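Alpha-galactosidase (PDB 6LCJ) probably hydrolyses terminal alpha-galactosidic bonds, releasing galactose from oligosaccharides, as a glycoside hydrolase of family GH36. Local coordinates at residues E[333-338]-E[349-354]; E[233-238]-E[303-308]. One frame throughout, in Å; residues are numbered along the deposited sequence.

Read from the N terminus, contact 2 comes first: it joins 233-238 to 303-308 and closes a loop of 64 residues that carries the strands 263-267 and 270-274 and helix 280-296 before the chain returns along strand 298-303. Helix 317-331 then leads to contact 1, where 333-338 pairs with 349-354 after a linker of just ten residues with neither helix nor strand. The two loops follow in series, neither nesting nor crossing, yet they meet in space. Leu303 N probably hydrogen-bonds Leu337 O, and Leu306 packs on Phe338. Together they tie the consecutive parallel strands 229-234, 298-303, 335-338 and 352-354 into one continuous arc of the barrel.

Contact 1: E[333-338]-E[349-354]; sequences EAYLLF and LADGLR
Asp351 is gripped from several sides. Asp351 OD2 takes an almost straight hydrogen bond (176°) from Leu336 N at 2.7 Å through the anti lone pair, and pairs with Arg328 as well, while OD1 meets Arg154 and Ser156; such company would probably keep the carboxylate ionised. Leu336 O accepts twice, from Asp351 N at 3.0 Å and from Gly352 N at 3.1 Å. Parallel pairing continues as Phe338 N gives to Gly352 O (2.7 Å) and Arg354 N to Phe338 O (2.9 Å).

With CG anti to its backbone N (chi1 -164°), Tyr335 lays its ring under Asp351 CB, a CH-pi contact 3.5 Å from the ring centroid, and its OH is hydrogen-bonded to His398 ND1. A serine here would remove both the ring face and the phenol, and would probably loosen the packing under Asp351 CB and the tie to His398. Leu337 CD1 rests on Gly352 C at 3.4 Å. On the face with Leu353, Ala350 CB sits over the Phe338 ring, 3.4 Å from Phe338 CG and displaced toward the rim.

Helix 317-331 covers this face through Tyr320 and Met324, and strands 298-303 and 398-400 flank the pair within the parallel sheet.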
loop_
_atom_site.group_PDB
_atom_site.type_symbol
_atom_site.label_atom_id
_atom_site.label_comp_id
_atom_site.label_asym_id
_atom_site.label_seq_id
_atom_site.Cartn_x
_atom_site.Cartn_y
_atom_site.Cartn_z
ATOM N N GLU E 333 55.649 8.370 17.351
ATOM C CA GLU E 333 55.819 9.582 16.567
ATOM C C GLU E 333 55.654 9.348 15.071
ATOM O O GLU E 333 55.843 10.279 14.287
ATOM C CB GLU E 333 57.186 10.198 16.872
ATOM C CG GLU E 333 57.371 10.473 18.369
ATOM C CD GLU E 333 58.693 11.151 18.708
ATOM O OE1 GLU E 333 59.766 10.622 18.325
ATOM O OE2 GLU E 333 58.652 12.212 19.371
ATOM N N ALA E 334 55.292 8.139 14.660
ATOM C CA ALA E 334 54.980 7.907 13.266
ATOM C C ALA E 334 53.878 8.860 12.825
ATOM O O ALA E 334 53.159 9.444 13.647
ATOM C CB ALA E 334 54.562 6.458 13.049
ATOM N N TYR E 335 53.785 9.056 11.509
ATOM C CA TYR E 335 52.785 9.939 10.919
ATOM C C TYR E 335 51.523 9.132 10.640
ATOM O O TYR E 335 51.562 8.160 9.876
ATOM C CB TYR E 335 53.296 10.571 9.622
ATOM C CG TYR E 335 52.482 11.773 9.178
ATOM C CD1 TYR E 335 51.279 11.606 8.496
ATOM C CD2 TYR E 335 52.901 13.069 9.456
ATOM C CE1 TYR E 335 50.526 12.695 8.096
ATOM C CE2 TYR E 335 52.154 14.159 9.063
ATOM C CZ TYR E 335 50.966 13.967 8.381
ATOM O OH TYR E 335 50.212 15.044 7.985
ATOM N N LEU E 336 50.407 9.539 11.234
ATOM C CA LEU E 336 49.129 8.897 10.958
ATOM C C LEU E 336 48.267 9.841 10.127
ATOM O O LEU E 336 47.971 10.970 10.553
ATOM C CB LEU E 336 48.418 8.492 12.248
ATOM C CG LEU E 336 49.200 7.494 13.090
ATOM C CD1 LEU E 336 48.416 7.153 14.337
ATOM C CD2 LEU E 336 49.540 6.252 12.274
ATOM N N LEU E 337 47.912 9.388 8.931
ATOM C CA LEU E 337 46.956 10.060 8.071
ATOM C C LEU E 337 45.621 9.352 8.237
ATOM O O LEU E 337 45.516 8.158 7.932
ATOM C CB LEU E 337 47.406 10.016 6.610
ATOM C CG LEU E 337 46.366 10.572 5.625
ATOM C CD1 LEU E 337 46.244 12.084 5.762
ATOM C CD2 LEU E 337 46.702 10.198 4.199
ATOM N N PHE E 338 44.617 10.077 8.740
ATOM C CA PHE E 338 43.278 9.524 8.952
ATOM C C PHE E 338 42.431 9.718 7.702
ATOM O O PHE E 338 42.342 10.835 7.176
ATOM C CB PHE E 338 42.579 10.191 10.143
ATOM C CG PHE E 338 43.018 9.671 11.501
ATOM C CD1 PHE E 338 44.290 9.135 11.691
ATOM C CD2 PHE E 338 42.170 9.757 12.594
ATOM C CE1 PHE E 338 44.700 8.699 12.938
ATOM C CE2 PHE E 338 42.573 9.313 13.850
ATOM C CZ PHE E 338 43.838 8.784 14.019
ATOM N N LEU E 349 44.465 13.414 17.506
ATOM C CA LEU E 349 45.104 12.124 17.288
ATOM C C LEU E 349 45.744 12.024 15.908
ATOM O O LEU E 349 46.894 11.584 15.790
ATOM C CB LEU E 349 44.084 10.996 17.467
ATOM C CG LEU E 349 43.425 10.935 18.844
ATOM C CD1 LEU E 349 42.276 9.957 18.848
ATOM C CD2 LEU E 349 44.465 10.593 19.941
ATOM N N ALA E 350 45.030 12.426 14.856
ATOM C CA ALA E 350 45.594 12.389 13.513
ATOM C C ALA E 350 46.658 13.466 13.336
ATOM O O ALA E 350 46.545 14.569 13.876
ATOM C CB ALA E 350 44.499 12.576 12.460
ATOM N N ASP E 351 47.694 13.136 12.564
ATOM C CA ASP E 351 48.620 14.139 12.050
ATOM C C ASP E 351 48.090 14.757 10.764
ATOM O O ASP E 351 48.157 15.977 10.581
ATOM C CB ASP E 351 49.996 13.520 11.786
ATOM C CG ASP E 351 50.562 12.825 13.007
ATOM O OD1 ASP E 351 50.930 13.540 13.948
ATOM O OD2 ASP E 351 50.619 11.570 13.032
ATOM N N GLY E 352 47.565 13.923 9.876
ATOM C CA GLY E 352 46.889 14.386 8.683
ATOM C C GLY E 352 45.491 13.796 8.627
ATOM O O GLY E 352 45.258 12.660 9.063
ATOM N N LEU E 353 44.552 14.587 8.099
ATOM C CA LEU E 353 43.146 14.205 8.051
ATOM C C LEU E 353 42.580 14.517 6.672
ATOM O O LEU E 353 42.627 15.667 6.226
ATOM C CB LEU E 353 42.353 14.925 9.141
ATOM C CG LEU E 353 40.850 14.662 9.204
ATOM C CD1 LEU E 353 40.594 13.267 9.679
ATOM C CD2 LEU E 353 40.142 15.660 10.117
ATOM N N ARG E 354 42.050 13.501 6.001
ATOM C CA ARG E 354 41.323 13.727 4.757
ATOM C C ARG E 354 39.989 14.394 5.066
ATOM O O ARG E 354 39.277 13.970 5.976
ATOM C CB ARG E 354 41.116 12.407 4.018
ATOM C CG ARG E 354 42.399 11.854 3.371
ATOM C CD ARG E 354 42.544 12.295 1.913
ATOM N NE ARG E 354 41.262 12.177 1.248
ATOM C CZ ARG E 354 40.835 11.087 0.617
ATOM N NH1 ARG E 354 41.612 10.012 0.504
ATOM N NH2 ARG E 354 39.619 11.077 0.083
#

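Contact 2: E[233-238]-E[303-308]; sequences WFAPFL and LDFLYA
The two segments run parallel for one bridge, Phe234 with Leu303, where Asp304 N gives to Phe234 O at 2.7 Å nearly along the C=O axis; beyond it, 233-238 folds into a type I turn from Ala235 to Leu238 and 303-308 enters a 3-10 segment. A water links the two segments, donating to Asp304 O and accepting from Phe237 N.

Asp304 is held by both oxygens. Trp233 NE1, whose partner lies in the indole plane, reaches OD2 of Asp304 at 2.8 Å on its anti lone pair, with carboxylate and ring nearly perpendicular (86°). OD1 of Asp304 is met from above the carboxylate plane by Phe305 N, 2.8 Å away, so the group's rotation is fixed from two directions. Asp304 CG lies anti to its backbone N (chi1 -151°), which swings the carboxylate to the indole edge.

Phe305 presents its ring to Leu238: CD2 of Leu238 comes obliquely to 3.5 Å from Phe305 CD2. The other branch, Leu238 CD1, touches Ala308 CB at 3.7 Å. Trp53 and Trp268 add aromatic neighbours to Phe305. Phe234 and Leu303 lie side by side, pointing alike.

Such loops at the C-terminal ends of adjacent parallel strands are a hallmark of the (beta/alpha)8 barrel, and in GH36 enzymes this rim carries the active site.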
loop_
_atom_site.group_PDB
_atom_site.type_symbol
_atom_site.label_atom_id
_atom_site.label_comp_id
_atom_site.label_asym_id
_atom_site.label_seq_id
_atom_site.Cartn_x
_atom_site.Cartn_y
_atom_site.Cartn_z
ATOM N N TRP E 233 49.218 1.501 3.864
ATOM C CA TRP E 233 47.780 1.718 3.986
ATOM C C TRP E 233 47.118 0.547 4.704
ATOM O O TRP E 233 47.373 -0.612 4.367
ATOM C CB TRP E 233 47.170 1.862 2.581
ATOM C CG TRP E 233 45.664 1.949 2.477
ATOM C CD1 TRP E 233 44.916 3.092 2.421
ATOM C CD2 TRP E 233 44.735 0.862 2.376
ATOM N NE1 TRP E 233 43.584 2.785 2.291
ATOM C CE2 TRP E 233 43.444 1.422 2.267
ATOM C CE3 TRP E 233 44.865 -0.530 2.365
ATOM C CZ2 TRP E 233 42.293 0.637 2.160
ATOM C CZ3 TRP E 233 43.711 -1.311 2.254
ATOM C CH2 TRP E 233 42.450 -0.721 2.159
ATOM N N PHE E 234 46.232 0.845 5.659
ATOM C CA PHE E 234 45.377 -0.168 6.280
ATOM C C PHE E 234 43.937 0.325 6.358
ATOM O O PHE E 234 43.675 1.525 6.367
ATOM C CB PHE E 234 45.819 -0.526 7.709
ATOM C CG PHE E 234 47.214 -1.029 7.804
ATOM C CD1 PHE E 234 48.271 -0.145 7.983
ATOM C CD2 PHE E 234 47.478 -2.388 7.733
ATOM C CE1 PHE E 234 49.569 -0.600 8.065
ATOM C CE2 PHE E 234 48.776 -2.866 7.822
ATOM C CZ PHE E 234 49.827 -1.965 7.990
ATOM N N ALA E 235 42.999 -0.625 6.448
ATOM C CA ALA E 235 41.608 -0.371 6.842
ATOM C C ALA E 235 41.351 -1.250 8.060
ATOM O O ALA E 235 40.682 -2.289 7.960
ATOM C CB ALA E 235 40.617 -0.669 5.715
ATOM N N PRO E 236 41.864 -0.860 9.232
ATOM C CA PRO E 236 42.055 -1.845 10.313
ATOM C C PRO E 236 40.768 -2.431 10.895
ATOM O O PRO E 236 40.795 -3.577 11.358
ATOM C CB PRO E 236 42.849 -1.055 11.369
ATOM C CG PRO E 236 42.637 0.380 11.030
ATOM C CD PRO E 236 42.438 0.458 9.559
ATOM N N PHE E 237 39.645 -1.708 10.888
ATOM C CA PHE E 237 38.415 -2.195 11.501
ATOM C C PHE E 237 37.387 -2.678 10.484
ATOM O O PHE E 237 36.203 -2.814 10.826
ATOM C CB PHE E 237 37.800 -1.116 12.379
ATOM C CG PHE E 237 38.691 -0.686 13.484
ATOM C CD1 PHE E 237 38.721 -1.381 14.680
ATOM C CD2 PHE E 237 39.510 0.420 13.332
ATOM C CE1 PHE E 237 39.553 -0.971 15.708
ATOM C CE2 PHE E 237 40.333 0.818 14.335
ATOM C CZ PHE E 237 40.358 0.139 15.531
ATOM N N LEU E 238 37.817 -2.977 9.266
ATOM C CA LEU E 238 36.930 -3.370 8.190
ATOM C C LEU E 238 37.196 -4.817 7.816
ATOM O O LEU E 238 38.347 -5.256 7.777
ATOM C CB LEU E 238 37.133 -2.463 6.978
ATOM C CG LEU E 238 35.945 -2.145 6.082
ATOM C CD1 LEU E 238 34.941 -1.322 6.823
ATOM C CD2 LEU E 238 36.453 -1.404 4.881
ATOM N N LEU E 303 45.520 5.226 7.577
ATOM C CA LEU E 303 44.505 4.421 8.230
ATOM C C LEU E 303 43.172 4.836 7.639
ATOM O O LEU E 303 42.771 5.997 7.756
ATOM C CB LEU E 303 44.549 4.628 9.745
ATOM C CG LEU E 303 45.938 4.370 10.338
ATOM C CD1 LEU E 303 45.956 4.568 11.863
ATOM C CD2 LEU E 303 46.413 2.961 9.962
ATOM N N ASP E 304 42.509 3.903 6.979
ATOM C CA ASP E 304 41.390 4.212 6.117
ATOM C C ASP E 304 40.124 3.559 6.647
ATOM O O ASP E 304 40.180 2.638 7.469
ATOM C CB ASP E 304 41.662 3.734 4.692
ATOM C CG ASP E 304 40.956 4.578 3.635
ATOM O OD1 ASP E 304 40.021 5.359 3.958
ATOM O OD2 ASP E 304 41.357 4.436 2.461
ATOM N N PHE E 305 38.979 4.051 6.150
ATOM C CA PHE E 305 37.669 3.523 6.504
ATOM C C PHE E 305 37.467 3.534 8.008
ATOM O O PHE E 305 36.861 2.621 8.564
ATOM C CB PHE E 305 37.468 2.107 5.955
ATOM C CG PHE E 305 37.351 2.047 4.464
ATOM C CD1 PHE E 305 38.479 2.143 3.660
ATOM C CD2 PHE E 305 36.110 1.904 3.861
ATOM C CE1 PHE E 305 38.375 2.096 2.272
ATOM C CE2 PHE E 305 35.996 1.855 2.471
ATOM C CZ PHE E 305 37.131 1.949 1.676
ATOM N N LEU E 306 37.993 4.562 8.671
ATOM C CA LEU E 306 37.949 4.636 10.120
ATOM C C LEU E 306 36.550 4.903 10.659
ATOM O O LEU E 306 36.335 4.753 11.869
ATOM C CB LEU E 306 38.914 5.716 10.611
ATOM C CG LEU E 306 40.428 5.478 10.438
ATOM C CD1 LEU E 306 41.195 6.686 10.963
ATOM C CD2 LEU E 306 40.858 4.229 11.149
ATOM N N TYR E 307 35.594 5.294 9.801
ATOM C CA TYR E 307 34.197 5.328 10.227
ATOM C C TYR E 307 33.737 3.966 10.764
ATOM O O TYR E 307 32.825 3.902 11.599
ATOM C CB TYR E 307 33.296 5.771 9.060
ATOM C CG TYR E 307 33.101 4.673 8.034
ATOM C CD1 TYR E 307 32.081 3.739 8.164
ATOM C CD2 TYR E 307 33.958 4.552 6.957
ATOM C CE1 TYR E 307 31.926 2.722 7.252
ATOM C CE2 TYR E 307 33.802 3.536 6.038
ATOM C CZ TYR E 307 32.792 2.627 6.191
ATOM O OH TYR E 307 32.659 1.620 5.278
ATOM N N ALA E 308 34.321 2.866 10.278
ATOM C CA ALA E 308 33.879 1.556 10.742
ATOM C C ALA E 308 34.039 1.410 12.248
ATOM O O ALA E 308 33.238 0.724 12.894
ATOM C CB ALA E 308 34.635 0.451 10.013
HETATM O O HOH W 1 38.962 0.882 9.412
#